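Local coordinates for protein ricin B lectin (Clostridium thermocellum, PDB 3VSF) that is an exo-beta-1,3-galactanase that probably cleaves galactose-containing polysaccharides with a family 43 glycosidase domain and carries a galactose-binding beta-trefoil lectin module, at residues Val189-Ser201 against Leu209-Ile221. Residues are numbered along the deposited sequence; the frame is centred on the assembly and turned at random.
Sequences VFVDTDGKGYFIS and LHLYELTPDYKNI
Phe199 and Tyr212 face each other as a hydrogen-bonded pair in an antiparallel beta hairpin, whose strands 197-203 and 208-214 are the two inner strands of a four-stranded sheet. Their backbones exchange two bonds, Phe199 N to Tyr212 O at 2.8 Å and Tyr212 N to Phe199 O at 2.7 Å; Ser201 and His210 repeat the pattern, and Leu214 N closes the ladder on Gly197 O. On the face bearing these two aromatic residues, the side chains lie side by side and point the same way, with Tyr212 CD2 at the edge of the Phe199 ring, near its plane, 3.7 Å from Phe199 CD2. Tyr212 OH accepts from His210 ND1, which lies on the same strand. Ser201 OG approaches the edge of the Tyr212 ring, though its hydrogen bond is to Ser184. Such a four-stranded antiparallel sheet is one blade of the five-bladed beta-propeller characteristic of the catalytic domain of family 43 glycoside hydrolases. On the blade's other face Leu211 CD1 settles between CB of Tyr198 and CB of Ile200, at 4.1 and 4.0 Å, while the Tyr198 ring runs alongside Glu213. Beyond the paired strands, Tyr218 links two turns: with CG anti to its carbonyl carbon (chi1 -70°), the ring packs against the backbone of Gly197, and OH donates to Gly195 O at 2.6 Å from above the carbonyl plane. Met123 and Val132 of the adjoining sheet also touch Tyr218.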
loop_
_atom_site.group_PDB
_atom_site.type_symbol
_atom_site.label_atom_id
_atom_site.label_comp_id
_atom_site.label_asym_id
_atom_site.label_seq_id
_atom_site.Cartn_x
_atom_site.Cartn_y
_atom_site.Cartn_z
ATOM N N VAL A 189 -2.363 -2.895 15.739
ATOM C CA VAL A 189 -1.682 -2.344 16.907
ATOM C C VAL A 189 -0.776 -1.172 16.546
ATOM O O VAL A 189 -0.328 -1.046 15.406
ATOM C CB VAL A 189 -0.847 -3.416 17.632
ATOM C CG1 VAL A 189 -1.743 -4.538 18.130
ATOM C CG2 VAL A 189 0.233 -3.959 16.710
ATOM N N PHE A 190 -0.506 -0.318 17.530
ATOM C CA PHE A 190 0.344 0.847 17.327
ATOM C C PHE A 190 1.073 1.246 18.608
ATOM O O PHE A 190 0.479 1.283 19.686
ATOM C CB PHE A 190 -0.480 2.026 16.806
ATOM C CG PHE A 190 0.238 3.343 16.872
ATOM C CD1 PHE A 190 -0.050 4.253 17.876
ATOM C CD2 PHE A 190 1.203 3.672 15.934
ATOM C CE1 PHE A 190 0.609 5.467 17.942
ATOM C CE2 PHE A 190 1.865 4.883 15.995
ATOM C CZ PHE A 190 1.568 5.782 17.000
ATOM N N VAL A 191 2.362 1.545 18.479
ATOM C CA VAL A 191 3.168 1.986 19.612
ATOM C C VAL A 191 3.560 3.449 19.436
ATOM O O VAL A 191 4.280 3.796 18.500
ATOM C CB VAL A 191 4.447 1.141 19.754
ATOM C CG1 VAL A 191 5.155 1.473 21.059
ATOM C CG2 VAL A 191 4.113 -0.340 19.687
ATOM N N ASP A 192 3.086 4.300 20.339
ATOM C CA ASP A 192 3.324 5.736 20.233
ATOM C C ASP A 192 4.726 6.119 20.707
ATOM O O ASP A 192 5.439 5.304 21.294
ATOM C CB ASP A 192 2.263 6.513 21.016
ATOM C CG ASP A 192 2.220 7.983 20.641
ATOM O OD1 ASP A 192 2.592 8.318 19.497
ATOM O OD2 ASP A 192 1.809 8.801 21.491
ATOM N N THR A 193 5.113 7.365 20.446
ATOM C CA THR A 193 6.435 7.860 20.816
ATOM C C THR A 193 6.646 7.836 22.326
ATOM O O THR A 193 7.737 7.522 22.803
ATOM C CB THR A 193 6.661 9.298 20.307
ATOM O OG1 THR A 193 5.701 10.176 20.908
ATOM C CG2 THR A 193 6.524 9.359 18.794
ATOM N N ASP A 194 5.600 8.173 23.073
ATOM C CA ASP A 194 5.675 8.216 24.529
ATOM C C ASP A 194 5.756 6.820 25.142
ATOM O O ASP A 194 5.958 6.671 26.346
ATOM C CB ASP A 194 4.484 8.983 25.109
ATOM C CG ASP A 194 3.154 8.483 24.582
ATOM O OD1 ASP A 194 3.096 7.334 24.094
ATOM O OD2 ASP A 194 2.161 9.239 24.656
ATOM N N GLY A 195 5.595 5.799 24.305
ATOM C CA GLY A 195 5.687 4.424 24.759
ATOM C C GLY A 195 4.343 3.807 25.090
ATOM O O GLY A 195 4.271 2.669 25.553
ATOM N N LYS A 196 3.271 4.557 24.856
ATOM C CA LYS A 196 1.926 4.050 25.100
ATOM C C LYS A 196 1.475 3.109 23.988
ATOM O O LYS A 196 1.589 3.429 22.805
ATOM C CB LYS A 196 0.928 5.201 25.254
ATOM C CG LYS A 196 0.943 5.860 26.622
ATOM C CD LYS A 196 -0.177 6.881 26.751
ATOM C CE LYS A 196 -0.340 7.346 28.190
ATOM N NZ LYS A 196 0.904 7.962 28.725
ATOM N N GLY A 197 0.967 1.945 24.378
ATOM C CA GLY A 197 0.474 0.973 23.423
ATOM C C GLY A 197 -0.976 1.225 23.066
ATOM O O GLY A 197 -1.756 1.694 23.894
ATOM N N TYR A 198 -1.339 0.917 21.826
ATOM C CA TYR A 198 -2.699 1.141 21.358
ATOM C C TYR A 198 -3.219 -0.028 20.533
ATOM O O TYR A 198 -2.484 -0.627 19.747
ATOM C CB TYR A 198 -2.780 2.435 20.546
ATOM C CG TYR A 198 -2.539 3.683 21.362
ATOM C CD1 TYR A 198 -3.599 4.390 21.913
ATOM C CD2 TYR A 198 -1.252 4.153 21.585
ATOM C CE1 TYR A 198 -3.384 5.532 22.660
ATOM C CE2 TYR A 198 -1.027 5.293 22.332
ATOM C CZ TYR A 198 -2.097 5.979 22.867
ATOM O OH TYR A 198 -1.877 7.116 23.611
ATOM N N PHE A 199 -4.493 -0.346 20.726
ATOM C CA PHE A 199 -5.158 -1.394 19.967
ATOM C C PHE A 199 -6.400 -0.818 19.302
ATOM O O PHE A 199 -7.236 -0.201 19.961
ATOM C CB PHE A 199 -5.539 -2.559 20.884
ATOM C CG PHE A 199 -6.333 -3.637 20.203
ATOM C CD1 PHE A 199 -5.696 -4.634 19.481
ATOM C CD2 PHE A 199 -7.715 -3.663 20.295
ATOM C CE1 PHE A 199 -6.425 -5.631 18.856
ATOM C CE2 PHE A 199 -8.448 -4.656 19.672
ATOM C CZ PHE A 199 -7.801 -5.641 18.952
ATOM N N ILE A 200 -6.515 -1.010 17.994
ATOM C CA ILE A 200 -7.649 -0.482 17.248
ATOM C C ILE A 200 -8.406 -1.606 16.550
ATOM O O ILE A 200 -7.800 -2.535 16.016
ATOM C CB ILE A 200 -7.199 0.577 16.215
ATOM C CG1 ILE A 200 -8.413 1.229 15.549
ATOM C CG2 ILE A 200 -6.273 -0.041 15.177
ATOM C CD1 ILE A 200 -8.055 2.348 14.596
ATOM N N SER A 201 -9.732 -1.523 16.566
ATOM C CA SER A 201 -10.565 -2.544 15.943
ATOM C C SER A 201 -11.946 -2.001 15.597
ATOM O O SER A 201 -12.384 -0.990 16.147
ATOM C CB SER A 201 -10.695 -3.766 16.857
ATOM O OG SER A 201 -11.349 -3.432 18.070
ATOM N N LEU A 209 -15.052 2.607 14.391
ATOM C CA LEU A 209 -13.697 2.220 14.760
ATOM C C LEU A 209 -13.412 2.620 16.200
ATOM O O LEU A 209 -13.627 3.768 16.589
ATOM C CB LEU A 209 -12.671 2.865 13.827
ATOM C CG LEU A 209 -12.463 2.210 12.460
ATOM C CD1 LEU A 209 -11.485 3.020 11.623
ATOM C CD2 LEU A 209 -11.975 0.781 12.626
ATOM N N HIS A 210 -12.936 1.667 16.992
ATOM C CA HIS A 210 -12.592 1.937 18.381
ATOM C C HIS A 210 -11.083 1.906 18.598
ATOM O O HIS A 210 -10.419 0.920 18.279
ATOM C CB HIS A 210 -13.284 0.940 19.314
ATOM C CG HIS A 210 -14.719 1.265 19.591
ATOM N ND1 HIS A 210 -15.508 0.499 20.422
ATOM C CD2 HIS A 210 -15.506 2.276 19.153
ATOM C CE1 HIS A 210 -16.720 1.022 20.481
ATOM N NE2 HIS A 210 -16.745 2.101 19.719
ATOM N N LEU A 211 -10.550 2.998 19.135
ATOM C CA LEU A 211 -9.137 3.071 19.478
ATOM C C LEU A 211 -8.963 2.882 20.979
ATOM O O LEU A 211 -9.299 3.765 21.766
ATOM C CB LEU A 211 -8.546 4.415 19.048
ATOM C CG LEU A 211 -7.058 4.622 19.343
ATOM C CD1 LEU A 211 -6.217 3.580 18.622
ATOM C CD2 LEU A 211 -6.623 6.026 18.956
ATOM N N TYR A 212 -8.444 1.723 21.371
ATOM C CA TYR A 212 -8.251 1.409 22.781
ATOM C C TYR A 212 -6.821 1.691 23.222
ATOM O O TYR A 212 -5.867 1.312 22.544
ATOM C CB TYR A 212 -8.591 -0.058 23.058
ATOM C CG TYR A 212 -9.977 -0.471 22.622
ATOM C CD1 TYR A 212 -11.081 -0.228 23.428
ATOM C CD2 TYR A 212 -10.180 -1.113 21.408
ATOM C CE1 TYR A 212 -12.350 -0.607 23.033
ATOM C CE2 TYR A 212 -11.445 -1.496 21.006
ATOM C CZ TYR A 212 -12.526 -1.241 21.822
ATOM O OH TYR A 212 -13.786 -1.621 21.423
ATOM N N GLU A 213 -6.679 2.358 24.362
ATOM C CA GLU A 213 -5.369 2.576 24.959
ATOM C C GLU A 213 -5.028 1.403 25.867
ATOM O O GLU A 213 -5.815 1.031 26.736
ATOM C CB GLU A 213 -5.345 3.881 25.756
ATOM C CG GLU A 213 -4.021 4.155 26.453
ATOM C CD GLU A 213 -4.035 5.444 27.251
ATOM O OE1 GLU A 213 -5.038 6.185 27.171
ATOM O OE2 GLU A 213 -3.043 5.716 27.959
ATOM N N LEU A 214 -3.854 0.817 25.661
ATOM C CA LEU A 214 -3.442 -0.353 26.425
ATOM C C LEU A 214 -2.744 0.031 27.725
ATOM O O LEU A 214 -2.191 1.123 27.848
ATOM C CB LEU A 214 -2.518 -1.237 25.586
ATOM C CG LEU A 214 -3.074 -1.711 24.244
ATOM C CD1 LEU A 214 -2.039 -2.541 23.502
ATOM C CD2 LEU A 214 -4.358 -2.497 24.447
ATOM N N THR A 215 -2.780 -0.877 28.694
ATOM C CA THR A 215 -2.031 -0.709 29.930
ATOM C C THR A 215 -0.538 -0.801 29.622
ATOM O O THR A 215 -0.156 -1.268 28.550
ATOM C CB THR A 215 -2.419 -1.776 30.972
ATOM O OG1 THR A 215 -2.352 -3.077 30.375
ATOM C CG2 THR A 215 -3.832 -1.536 31.479
ATOM N N PRO A 216 0.312 -0.347 30.557
ATOM C CA PRO A 216 1.764 -0.354 30.349
ATOM C C PRO A 216 2.306 -1.688 29.835
ATOM O O PRO A 216 3.322 -1.699 29.141
ATOM C CB PRO A 216 2.310 -0.069 31.748
ATOM C CG PRO A 216 1.261 0.776 32.376
ATOM C CD PRO A 216 -0.053 0.261 31.850
ATOM N N ASP A 217 1.642 -2.791 30.167
ATOM C CA ASP A 217 2.122 -4.115 29.775
ATOM C C ASP A 217 1.687 -4.514 28.363
ATOM O O ASP A 217 2.123 -5.541 27.842
ATOM C CB ASP A 217 1.686 -5.174 30.794
ATOM C CG ASP A 217 0.184 -5.199 31.008
ATOM O OD1 ASP A 217 -0.564 -4.993 30.029
ATOM O OD2 ASP A 217 -0.249 -5.425 32.157
ATOM N N TYR A 218 0.827 -3.698 27.757
ATOM C CA TYR A 218 0.333 -3.937 26.399
ATOM C C TYR A 218 -0.628 -5.122 26.308
ATOM O O TYR A 218 -1.272 -5.325 25.280
ATOM C CB TYR A 218 1.490 -4.148 25.418
ATOM C CG TYR A 218 2.310 -2.912 25.124
ATOM C CD1 TYR A 218 1.948 -1.673 25.633
ATOM C CD2 TYR A 218 3.443 -2.987 24.326
ATOM C CE1 TYR A 218 2.698 -0.544 25.361
ATOM C CE2 TYR A 218 4.196 -1.866 24.046
ATOM C CZ TYR A 218 3.820 -0.647 24.567
ATOM O OH TYR A 218 4.572 0.469 24.288
ATOM N N LYS A 219 -0.720 -5.901 27.380
ATOM C CA LYS A 219 -1.514 -7.125 27.366
ATOM C C LYS A 219 -2.981 -6.899 27.727
ATOM O O LYS A 219 -3.807 -7.797 27.574
ATOM C CB LYS A 219 -0.894 -8.173 28.296
ATOM C CG LYS A 219 0.398 -8.777 27.767
ATOM C CD LYS A 219 1.113 -9.597 28.831
ATOM C CE LYS A 219 1.628 -8.710 29.953
ATOM N NZ LYS A 219 2.410 -9.478 30.962
ATOM N N ASN A 220 -3.300 -5.697 28.199
ATOM C CA ASN A 220 -4.666 -5.376 28.597
ATOM C C ASN A 220 -5.121 -4.012 28.087
ATOM O O ASN A 220 -4.308 -3.209 27.631
ATOM C CB ASN A 220 -4.807 -5.440 30.120
ATOM C CG ASN A 220 -4.455 -6.804 30.682
ATOM O OD1 ASN A 220 -4.717 -7.833 30.059
ATOM N ND2 ASN A 220 -3.856 -6.818 31.867
ATOM N N ILE A 221 -6.423 -3.758 28.170
ATOM C CA ILE A 221 -6.987 -2.488 27.725
ATOM C C ILE A 221 -7.233 -1.546 28.901
ATOM O O ILE A 221 -7.986 -1.867 29.819
ATOM C CB ILE A 221 -8.299 -2.693 26.944
ATOM C CG1 ILE A 221 -8.025 -3.432 25.633
ATOM C CG2 ILE A 221 -8.974 -1.358 26.671
ATOM C CD1 ILE A 221 -9.252 -3.634 24.775
#